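Long-range contact in pullulanase (PDB 2WAN), which hydrolyses the alpha-1,6-glucosidic linkages of pullulan and probably debranches starch-type polysaccharides as well: residues Asn304-Leu318 / Ala593-Asp605. Residues are numbered along the deposited sequence; the frame is centred on the assembly and turned at random.
Sequences NVLNLPRYDYSGNDL and ATEHPMAQKFVLD. With GOL (glycerol), chain C.
Lys-601 meets Gly-315, and Met-598 meets Tyr-313, where helix 597-614 of the catalytic (beta/alpha)8 barrel packs against the linker 304-318, which runs from strand 295-302 to strand 319-322, the latter part of the beta sheet of the carbohydrate-binding module 48 region. The lysine runs extended from CB through CG to CD, which lies 3.3 Å from Tyr-313 O; CE also touches Tyr-313 O and lies 4.1 Å from Leu-318 CD1. A final bend (chi4 45°) delivers NZ to Gly-315 O at 2.9 Å, 30° off the carbonyl plane, while the same ammonium bridges to Asp-605 OD2, on its syn lone pair, and gives a third bond to a water. A methionine in its place would probably leave Gly-315 O without its ammonium donor and the Asp-605 carboxylate without its salt-bridge partner. One turn earlier, Met-598 is bent at chi2 and chi3, which tucks CE against Tyr-313 CB and Leu-318 CD1, and Trp-332 of strand 326-332 also touches this side chain. At the helix start, Asn-307 OD1, bonded to Tyr-572 OH, lies 3.8 Å from Pro-597 CD. Met-598 SD accepts a weak hydrogen bond from Tyr-313 N at 3.4 Å, with an N-H...S angle of 141°.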
loop_
_atom_site.group_PDB
_atom_site.type_symbol
_atom_site.label_atom_id
_atom_site.label_comp_id
_atom_site.label_asym_id
_atom_site.label_seq_id
_atom_site.Cartn_x
_atom_site.Cartn_y
_atom_site.Cartn_z
ATOM N N ASN A 304 -17.502 15.375 0.945
ATOM C CA ASN A 304 -16.503 15.914 0.033
ATOM C C ASN A 304 -16.451 17.433 0.003
ATOM O O ASN A 304 -15.509 18.013 -0.531
ATOM C CB ASN A 304 -16.645 15.322 -1.368
ATOM C CG ASN A 304 -16.354 13.831 -1.400
ATOM O OD1 ASN A 304 -15.669 13.310 -0.521
ATOM N ND2 ASN A 304 -16.869 13.140 -2.413
ATOM N N VAL A 305 -17.436 18.072 0.638
ATOM C CA VAL A 305 -17.359 19.519 0.860
ATOM C C VAL A 305 -16.079 19.888 1.641
ATOM O O VAL A 305 -15.483 20.950 1.418
ATOM C CB VAL A 305 -18.624 20.059 1.557
ATOM C CG1 VAL A 305 -18.786 19.487 2.981
ATOM C CG2 VAL A 305 -18.609 21.593 1.575
ATOM N N LEU A 306 -15.649 18.990 2.527
ATOM C CA LEU A 306 -14.472 19.244 3.366
ATOM C C LEU A 306 -13.156 19.193 2.588
ATOM O O LEU A 306 -12.112 19.589 3.113
ATOM C CB LEU A 306 -14.447 18.285 4.566
ATOM C CG LEU A 306 -15.684 18.297 5.468
ATOM C CD1 LEU A 306 -15.587 17.199 6.540
ATOM C CD2 LEU A 306 -15.901 19.680 6.118
ATOM N N ASN A 307 -13.204 18.714 1.339
ATOM C CA ASN A 307 -12.043 18.775 0.434
ATOM C C ASN A 307 -11.637 20.199 0.062
ATOM O O ASN A 307 -10.499 20.431 -0.336
ATOM C CB ASN A 307 -12.295 18.039 -0.892
ATOM C CG ASN A 307 -12.586 16.559 -0.727
ATOM O OD1 ASN A 307 -12.472 15.984 0.356
ATOM N ND2 ASN A 307 -12.974 15.928 -1.834
ATOM N N LEU A 308 -12.582 21.136 0.161
ATOM C CA LEU A 308 -12.382 22.507 -0.339
ATOM C C LEU A 308 -11.262 23.250 0.399
ATOM O O LEU A 308 -11.061 23.046 1.599
ATOM C CB LEU A 308 -13.700 23.306 -0.288
ATOM C CG LEU A 308 -14.842 22.845 -1.212
ATOM C CD1 LEU A 308 -16.159 23.557 -0.887
ATOM C CD2 LEU A 308 -14.481 23.043 -2.666
ATOM N N PRO A 309 -10.521 24.121 -0.315
ATOM C CA PRO A 309 -9.409 24.863 0.280
ATOM C C PRO A 309 -9.729 25.580 1.604
ATOM O O PRO A 309 -8.845 25.728 2.449
ATOM C CB PRO A 309 -9.053 25.868 -0.814
ATOM C CG PRO A 309 -9.328 25.089 -2.064
ATOM C CD PRO A 309 -10.596 24.346 -1.769
ATOM N N ARG A 310 -10.975 26.008 1.793
ATOM C CA ARG A 310 -11.345 26.715 3.022
ATOM C C ARG A 310 -11.233 25.846 4.284
ATOM O O ARG A 310 -11.094 26.384 5.379
ATOM C CB ARG A 310 -12.739 27.333 2.912
ATOM C CG ARG A 310 -13.877 26.337 2.884
ATOM C CD ARG A 310 -15.224 27.040 2.941
ATOM N NE ARG A 310 -15.376 27.823 4.163
ATOM C CZ ARG A 310 -16.348 28.702 4.377
ATOM N NH1 ARG A 310 -17.266 28.935 3.447
ATOM N NH2 ARG A 310 -16.394 29.360 5.522
ATOM N N TYR A 311 -11.297 24.521 4.114
ATOM C CA TYR A 311 -11.151 23.558 5.217
ATOM C C TYR A 311 -9.800 22.856 5.179
ATOM O O TYR A 311 -9.618 21.827 5.846
ATOM C CB TYR A 311 -12.270 22.503 5.175
ATOM C CG TYR A 311 -13.651 23.105 5.034
ATOM C CD1 TYR A 311 -14.218 23.828 6.084
ATOM C CD2 TYR A 311 -14.383 22.963 3.856
ATOM C CE1 TYR A 311 -15.472 24.403 5.967
ATOM C CE2 TYR A 311 -15.662 23.533 3.729
ATOM C CZ TYR A 311 -16.190 24.251 4.797
ATOM O OH TYR A 311 -17.435 24.847 4.715
ATOM N N ASP A 312 -8.861 23.407 4.412
ATOM C CA ASP A 312 -7.553 22.788 4.258
ATOM C C ASP A 312 -6.466 23.497 5.065
ATOM O O ASP A 312 -6.027 24.608 4.735
ATOM C CB ASP A 312 -7.165 22.678 2.787
ATOM C CG ASP A 312 -5.808 22.049 2.604
ATOM O OD1 ASP A 312 -5.613 20.923 3.123
ATOM O OD2 ASP A 312 -4.939 22.691 1.966
ATOM N N TYR A 313 -6.040 22.841 6.134
ATOM C CA TYR A 313 -5.028 23.399 7.024
ATOM C C TYR A 313 -3.650 22.859 6.697
ATOM O O TYR A 313 -3.428 21.650 6.740
ATOM C CB TYR A 313 -5.370 23.110 8.489
ATOM C CG TYR A 313 -4.362 23.738 9.448
ATOM C CD1 TYR A 313 -4.347 25.116 9.665
ATOM C CD2 TYR A 313 -3.414 22.956 10.121
ATOM C CE1 TYR A 313 -3.427 25.706 10.519
ATOM C CE2 TYR A 313 -2.489 23.535 10.993
ATOM C CZ TYR A 313 -2.504 24.923 11.184
ATOM O OH TYR A 313 -1.600 25.529 12.026
ATOM N N SER A 314 -2.728 23.759 6.383
ATOM C CA SER A 314 -1.409 23.350 5.919
ATOM C C SER A 314 -0.286 23.557 6.939
ATOM O O SER A 314 0.883 23.311 6.625
ATOM C CB SER A 314 -1.076 24.026 4.586
ATOM O OG SER A 314 -1.011 25.431 4.722
ATOM N N GLY A 315 -0.623 24.003 8.149
ATOM C CA GLY A 315 0.401 24.176 9.195
ATOM C C GLY A 315 1.023 22.854 9.631
ATOM O O GLY A 315 0.450 21.786 9.403
ATOM N N ASN A 316 2.181 22.933 10.288
ATOM C CA ASN A 316 2.930 21.740 10.698
ATOM C C ASN A 316 2.779 21.432 12.192
ATOM O O ASN A 316 3.549 20.644 12.740
ATOM C CB ASN A 316 4.418 21.906 10.342
ATOM C CG ASN A 316 5.070 23.108 11.056
ATOM O OD1 ASN A 316 4.491 23.705 11.970
ATOM N ND2 ASN A 316 6.279 23.462 10.632
ATOM N N ASP A 317 1.764 22.029 12.828
ATOM C CA ASP A 317 1.596 21.976 14.275
ATOM C C ASP A 317 0.369 21.190 14.767
ATOM O O ASP A 317 -0.042 21.345 15.927
ATOM C CB ASP A 317 1.585 23.400 14.869
ATOM C CG ASP A 317 0.385 24.208 14.428
ATOM O OD1 ASP A 317 -0.139 23.959 13.320
ATOM O OD2 ASP A 317 -0.033 25.105 15.188
ATOM N N LEU A 318 -0.227 20.346 13.924
ATOM C CA LEU A 318 -1.285 19.477 14.461
ATOM C C LEU A 318 -0.715 18.564 15.560
ATOM O O LEU A 318 0.410 18.039 15.436
ATOM C CB LEU A 318 -2.005 18.674 13.366
ATOM C CG LEU A 318 -2.822 19.496 12.348
ATOM C CD1 LEU A 318 -3.440 18.558 11.289
ATOM C CD2 LEU A 318 -3.913 20.309 13.034
ATOM N N ALA A 593 -9.170 7.182 3.484
ATOM C CA ALA A 593 -9.438 7.994 2.287
ATOM C C ALA A 593 -8.319 8.991 1.956
ATOM O O ALA A 593 -8.421 10.186 2.253
ATOM C CB ALA A 593 -10.800 8.736 2.454
ATOM N N THR A 594 -7.232 8.513 1.356
ATOM C CA THR A 594 -6.097 9.377 1.013
ATOM C C THR A 594 -6.409 10.430 -0.060
ATOM O O THR A 594 -5.639 11.377 -0.227
ATOM C CB THR A 594 -4.867 8.547 0.539
ATOM O OG1 THR A 594 -5.274 7.710 -0.549
ATOM C CG2 THR A 594 -4.364 7.668 1.659
ATOM N N GLU A 595 -7.529 10.267 -0.776
ATOM C CA GLU A 595 -8.001 11.289 -1.726
ATOM C C GLU A 595 -8.595 12.522 -1.019
ATOM O O GLU A 595 -8.915 13.526 -1.666
ATOM C CB GLU A 595 -9.010 10.707 -2.735
ATOM C CG GLU A 595 -10.406 10.396 -2.180
ATOM C CD GLU A 595 -10.551 9.004 -1.583
ATOM O OE1 GLU A 595 -9.538 8.374 -1.201
ATOM O OE2 GLU A 595 -11.698 8.532 -1.474
ATOM N N HIS A 596 -8.762 12.430 0.296
ATOM C CA HIS A 596 -9.216 13.564 1.107
ATOM C C HIS A 596 -7.956 14.265 1.601
ATOM O O HIS A 596 -7.171 13.646 2.324
ATOM C CB HIS A 596 -10.046 13.091 2.306
ATOM C CG HIS A 596 -11.465 12.704 1.990
ATOM N ND1 HIS A 596 -12.099 13.014 0.801
ATOM C CD2 HIS A 596 -12.383 12.056 2.742
ATOM C CE1 HIS A 596 -13.347 12.570 0.841
ATOM N NE2 HIS A 596 -13.541 11.981 2.005
ATOM N N PRO A 597 -7.747 15.542 1.223
ATOM C CA PRO A 597 -6.492 16.267 1.508
ATOM C C PRO A 597 -5.956 16.162 2.951
ATOM O O PRO A 597 -4.750 15.922 3.135
ATOM C CB PRO A 597 -6.838 17.715 1.159
ATOM C CG PRO A 597 -7.834 17.548 0.000
ATOM C CD PRO A 597 -8.668 16.354 0.392
ATOM N N MET A 598 -6.819 16.342 3.956
ATOM C CA MET A 598 -6.357 16.295 5.354
ATOM C C MET A 598 -6.044 14.879 5.822
ATOM O O MET A 598 -5.224 14.691 6.721
ATOM C CB MET A 598 -7.321 17.010 6.309
ATOM C CG MET A 598 -7.341 18.547 6.142
ATOM S SD MET A 598 -5.785 19.423 6.379
ATOM C CE MET A 598 -5.533 19.234 8.140
ATOM N N ALA A 599 -6.688 13.885 5.210
ATOM C CA ALA A 599 -6.356 12.495 5.491
ATOM C C ALA A 599 -4.979 12.195 4.869
ATOM O O ALA A 599 -4.091 11.603 5.514
ATOM C CB ALA A 599 -7.442 11.576 4.949
ATOM N N GLN A 600 -4.780 12.632 3.628
ATOM C CA GLN A 600 -3.460 12.514 2.999
ATOM C C GLN A 600 -2.376 13.219 3.832
ATOM O O GLN A 600 -1.288 12.673 4.038
ATOM C CB GLN A 600 -3.484 13.082 1.570
ATOM C CG GLN A 600 -2.179 12.842 0.768
ATOM C CD GLN A 600 -2.172 13.642 -0.526
ATOM O OE1 GLN A 600 -2.132 14.871 -0.499
ATOM N NE2 GLN A 600 -2.239 12.948 -1.660
ATOM N N LYS A 601 -2.669 14.434 4.294
ATOM C CA LYS A 601 -1.728 15.173 5.143
ATOM C C LYS A 601 -1.376 14.400 6.409
ATOM O O LYS A 601 -0.213 14.414 6.823
ATOM C CB LYS A 601 -2.280 16.561 5.497
ATOM C CG LYS A 601 -1.385 17.340 6.484
ATOM C CD LYS A 601 -1.967 18.718 6.774
ATOM C CE LYS A 601 -1.235 19.437 7.920
ATOM N NZ LYS A 601 0.261 19.352 7.808
ATOM N N PHE A 602 -2.358 13.712 7.003
ATOM C CA PHE A 602 -2.098 12.917 8.191
ATOM C C PHE A 602 -1.014 11.863 7.917
ATOM O O PHE A 602 -0.112 11.644 8.734
ATOM C CB PHE A 602 -3.372 12.216 8.714
ATOM C CG PHE A 602 -3.086 11.271 9.852
ATOM C CD1 PHE A 602 -3.004 11.760 11.152
ATOM C CD2 PHE A 602 -2.809 9.906 9.624
ATOM C CE1 PHE A 602 -2.693 10.914 12.223
ATOM C CE2 PHE A 602 -2.496 9.066 10.693
ATOM C CZ PHE A 602 -2.439 9.578 11.987
ATOM N N VAL A 603 -1.129 11.194 6.776
ATOM C CA VAL A 603 -0.150 10.173 6.405
ATOM C C VAL A 603 1.212 10.811 6.135
ATOM O O VAL A 603 2.242 10.324 6.625
ATOM C CB VAL A 603 -0.637 9.336 5.188
ATOM C CG1 VAL A 603 0.452 8.331 4.734
ATOM C CG2 VAL A 603 -1.913 8.596 5.560
ATOM N N LEU A 604 1.232 11.883 5.348
ATOM C CA LEU A 604 2.495 12.554 5.064
ATOM C C LEU A 604 3.182 13.040 6.339
ATOM O O LEU A 604 4.394 12.866 6.499
ATOM C CB LEU A 604 2.280 13.734 4.105
ATOM C CG LEU A 604 1.870 13.341 2.680
ATOM C CD1 LEU A 604 1.217 14.540 1.956
ATOM C CD2 LEU A 604 3.078 12.832 1.910
ATOM N N ASP A 605 2.419 13.671 7.231
ATOM C CA ASP A 605 2.995 14.138 8.498
ATOM C C ASP A 605 3.559 12.951 9.297
ATOM O O ASP A 605 4.641 13.048 9.884
ATOM C CB ASP A 605 1.961 14.858 9.356
ATOM C CG ASP A 605 1.583 16.229 8.813
ATOM O OD1 ASP A 605 2.285 16.770 7.951
ATOM O OD2 ASP A 605 0.566 16.761 9.272
HETATM C C1 GOL C . -15.845 9.316 -1.956
HETATM O O1 GOL C . -16.140 10.271 -2.964
HETATM C C2 GOL C . -14.939 9.956 -0.904
HETATM O O2 GOL C . -13.739 10.415 -1.507
HETATM C C3 GOL C . -14.604 8.946 0.180
HETATM O O3 GOL C . -15.721 8.645 0.987
HETATM O O HOH W 1 1.091 20.275 5.290
HETATM O O HOH W 2 0.794 19.139 11.181
#